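Galectin (Xenopus laevis, PDB 3WUD) binds beta-galactosides such as lactose as a galectin-1-like proto-type lectin, and is probably also able to bind laminin. Local coordinates at residues N64-E68 / N69-T73. Residues are numbered along the deposited sequence; the frame is centred on the assembly and turned at random.
Sequences NSKEE and NSWGT. With GAL (beta-D-galactopyranose), chain B.
E67 and S70 close a type I' turn with E68 and N69 at its corners, E67 N to S70 O (3.0 Å) and S70 N to E67 O (2.9 Å), and G72 N to S65 O continues this antiparallel hairpin. At the non-hydrogen-bonded pair between these bonds, K66 and W71 share the face that carries the sugar. The indole is sandwiched: GAL C5 lies over the centre of the W71 ring, 3.9 Å above its plane, consistent with the sugar-on-tryptophan packing known from galectins, while K66 CD makes a CH-pi contact over the opposite face, 4.3 Å from the centroid of the six-membered ring. S65 O meets the ring edge at W71 CE3 (3.3 Å). K66 starts out extended and bends at chi3 (65°), which carries NZ beside the N69 side chain to bond N69 OD1 (2.9 Å); S41 O also accepts from NZ. N64 ND2 spends its two hydrogens on G72 O and, almost straight (172°), on GAL O6 (2.9 Å); the G72 bond, with S65 N on OD1, helps hold the amide turned toward the sugar. S65 OG bonds R114. H47, R51, E55 and E74 also hydrogen-bond the galactose. The hairpin joins strands 60-67 and 70-77 at the margin of the six-stranded sheet, with strand 43-51 flanking 60-67 on its other side.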
loop_
_atom_site.group_PDB
_atom_site.type_symbol
_atom_site.label_atom_id
_atom_site.label_comp_id
_atom_site.label_asym_id
_atom_site.label_seq_id
_atom_site.Cartn_x
_atom_site.Cartn_y
_atom_site.Cartn_z
ATOM N N ASN A 64 -5.589 20.718 -0.925
ATOM C CA ASN A 64 -4.561 21.607 -1.387
ATOM C C ASN A 64 -3.479 20.824 -2.102
ATOM O O ASN A 64 -3.482 19.617 -2.105
ATOM C CB ASN A 64 -3.934 22.322 -0.176
ATOM C CG ASN A 64 -3.352 23.700 -0.549
ATOM O OD1 ASN A 64 -3.076 23.984 -1.665
ATOM N ND2 ASN A 64 -3.063 24.498 0.423
ATOM N N SER A 65 -2.596 21.519 -2.760
ATOM C CA SER A 65 -1.396 20.957 -3.351
ATOM C C SER A 65 -0.205 21.317 -2.517
ATOM O O SER A 65 -0.240 22.320 -1.771
ATOM C CB SER A 65 -1.202 21.516 -4.782
ATOM O OG SER A 65 -1.106 22.944 -4.838
ATOM N N LYS A 66 0.921 20.651 -2.730
ATOM C CA LYS A 66 2.137 21.054 -2.061
ATOM C C LYS A 66 3.240 20.831 -3.071
ATOM O O LYS A 66 3.436 19.701 -3.499
ATOM C CB LYS A 66 2.401 20.269 -0.778
ATOM C CG LYS A 66 3.579 20.859 0.061
ATOM C CD LYS A 66 3.861 20.101 1.316
ATOM C CE LYS A 66 4.333 18.713 1.066
ATOM N NZ LYS A 66 5.050 18.125 2.221
ATOM N N GLU A 67 3.975 21.867 -3.377
ATOM C CA GLU A 67 5.060 21.799 -4.377
ATOM C C GLU A 67 6.336 22.242 -3.692
ATOM O O GLU A 67 6.425 23.363 -3.194
ATOM C CB GLU A 67 4.726 22.731 -5.511
ATOM C CG GLU A 67 5.601 22.570 -6.739
ATOM C CD GLU A 67 4.894 23.146 -7.981
ATOM O OE1 GLU A 67 5.570 23.649 -8.859
ATOM O OE2 GLU A 67 3.631 23.089 -8.065
ATOM N N GLU A 68 7.298 21.358 -3.659
ATOM C CA GLU A 68 8.600 21.552 -3.026
ATOM C C GLU A 68 8.364 22.103 -1.627
ATOM O O GLU A 68 8.998 23.104 -1.173
ATOM C CB GLU A 68 9.543 22.417 -3.916
ATOM C CG GLU A 68 10.112 21.597 -5.078
ATOM C CD GLU A 68 11.081 20.481 -4.647
ATOM O OE1 GLU A 68 12.321 20.772 -4.667
ATOM O OE2 GLU A 68 10.667 19.326 -4.308
ATOM N N ASN A 69 7.461 21.397 -0.976
ATOM C CA ASN A 69 7.082 21.737 0.444
ATOM C C ASN A 69 6.298 22.998 0.714
ATOM O O ASN A 69 6.027 23.337 1.885
ATOM C CB ASN A 69 8.253 21.674 1.377
ATOM C CG ASN A 69 8.536 20.283 1.812
ATOM O OD1 ASN A 69 7.601 19.478 1.999
ATOM N ND2 ASN A 69 9.783 19.954 1.909
ATOM N N SER A 70 5.905 23.720 -0.317
ATOM C CA SER A 70 5.048 24.891 -0.203
ATOM C C SER A 70 3.598 24.571 -0.484
ATOM O O SER A 70 3.279 24.205 -1.615
ATOM C CB SER A 70 5.458 25.951 -1.262
ATOM O OG SER A 70 6.662 26.591 -0.877
ATOM N N TRP A 71 2.699 24.812 0.483
ATOM C CA TRP A 71 1.260 24.728 0.204
ATOM C C TRP A 71 0.805 25.669 -0.947
ATOM O O TRP A 71 1.193 26.845 -1.025
ATOM C CB TRP A 71 0.398 24.981 1.457
ATOM C CG TRP A 71 0.567 23.987 2.538
ATOM C CD1 TRP A 71 1.112 24.198 3.822
ATOM C CD2 TRP A 71 0.286 22.598 2.465
ATOM N NE1 TRP A 71 1.129 23.026 4.497
ATOM C CE2 TRP A 71 0.571 22.042 3.721
ATOM C CE3 TRP A 71 -0.346 21.804 1.527
ATOM C CZ2 TRP A 71 0.381 20.672 3.994
ATOM C CZ3 TRP A 71 -0.552 20.472 1.804
ATOM C CH2 TRP A 71 -0.207 19.917 2.982
ATOM N N GLY A 72 -0.088 25.184 -1.810
ATOM C CA GLY A 72 -0.794 26.014 -2.745
ATOM C C GLY A 72 -2.039 26.696 -2.209
ATOM O O GLY A 72 -2.154 26.955 -1.013
ATOM N N THR A 73 -2.945 26.998 -3.093
ATOM C CA THR A 73 -4.251 27.583 -2.739
ATOM C C THR A 73 -5.258 26.505 -2.280
ATOM O O THR A 73 -5.532 25.568 -3.052
ATOM C CB THR A 73 -4.814 28.335 -3.957
ATOM O OG1 THR A 73 -3.878 29.376 -4.296
ATOM C CG2 THR A 73 -6.185 29.004 -3.650
HETATM C C1 GAL B . -3.169 23.815 7.177
HETATM C C2 GAL B . -2.864 22.530 7.935
HETATM C C3 GAL B . -2.077 21.508 7.117
HETATM C C4 GAL B . -2.758 21.352 5.750
HETATM C C5 GAL B . -2.986 22.736 5.125
HETATM C C6 GAL B . -3.667 22.732 3.775
HETATM O O2 GAL B . -2.080 22.830 9.082
HETATM O O3 GAL B . -1.944 20.310 7.861
HETATM O O4 GAL B . -4.019 20.686 5.906
HETATM O O5 GAL B . -3.806 23.587 5.936
HETATM O O6 GAL B . -3.847 24.021 3.220
#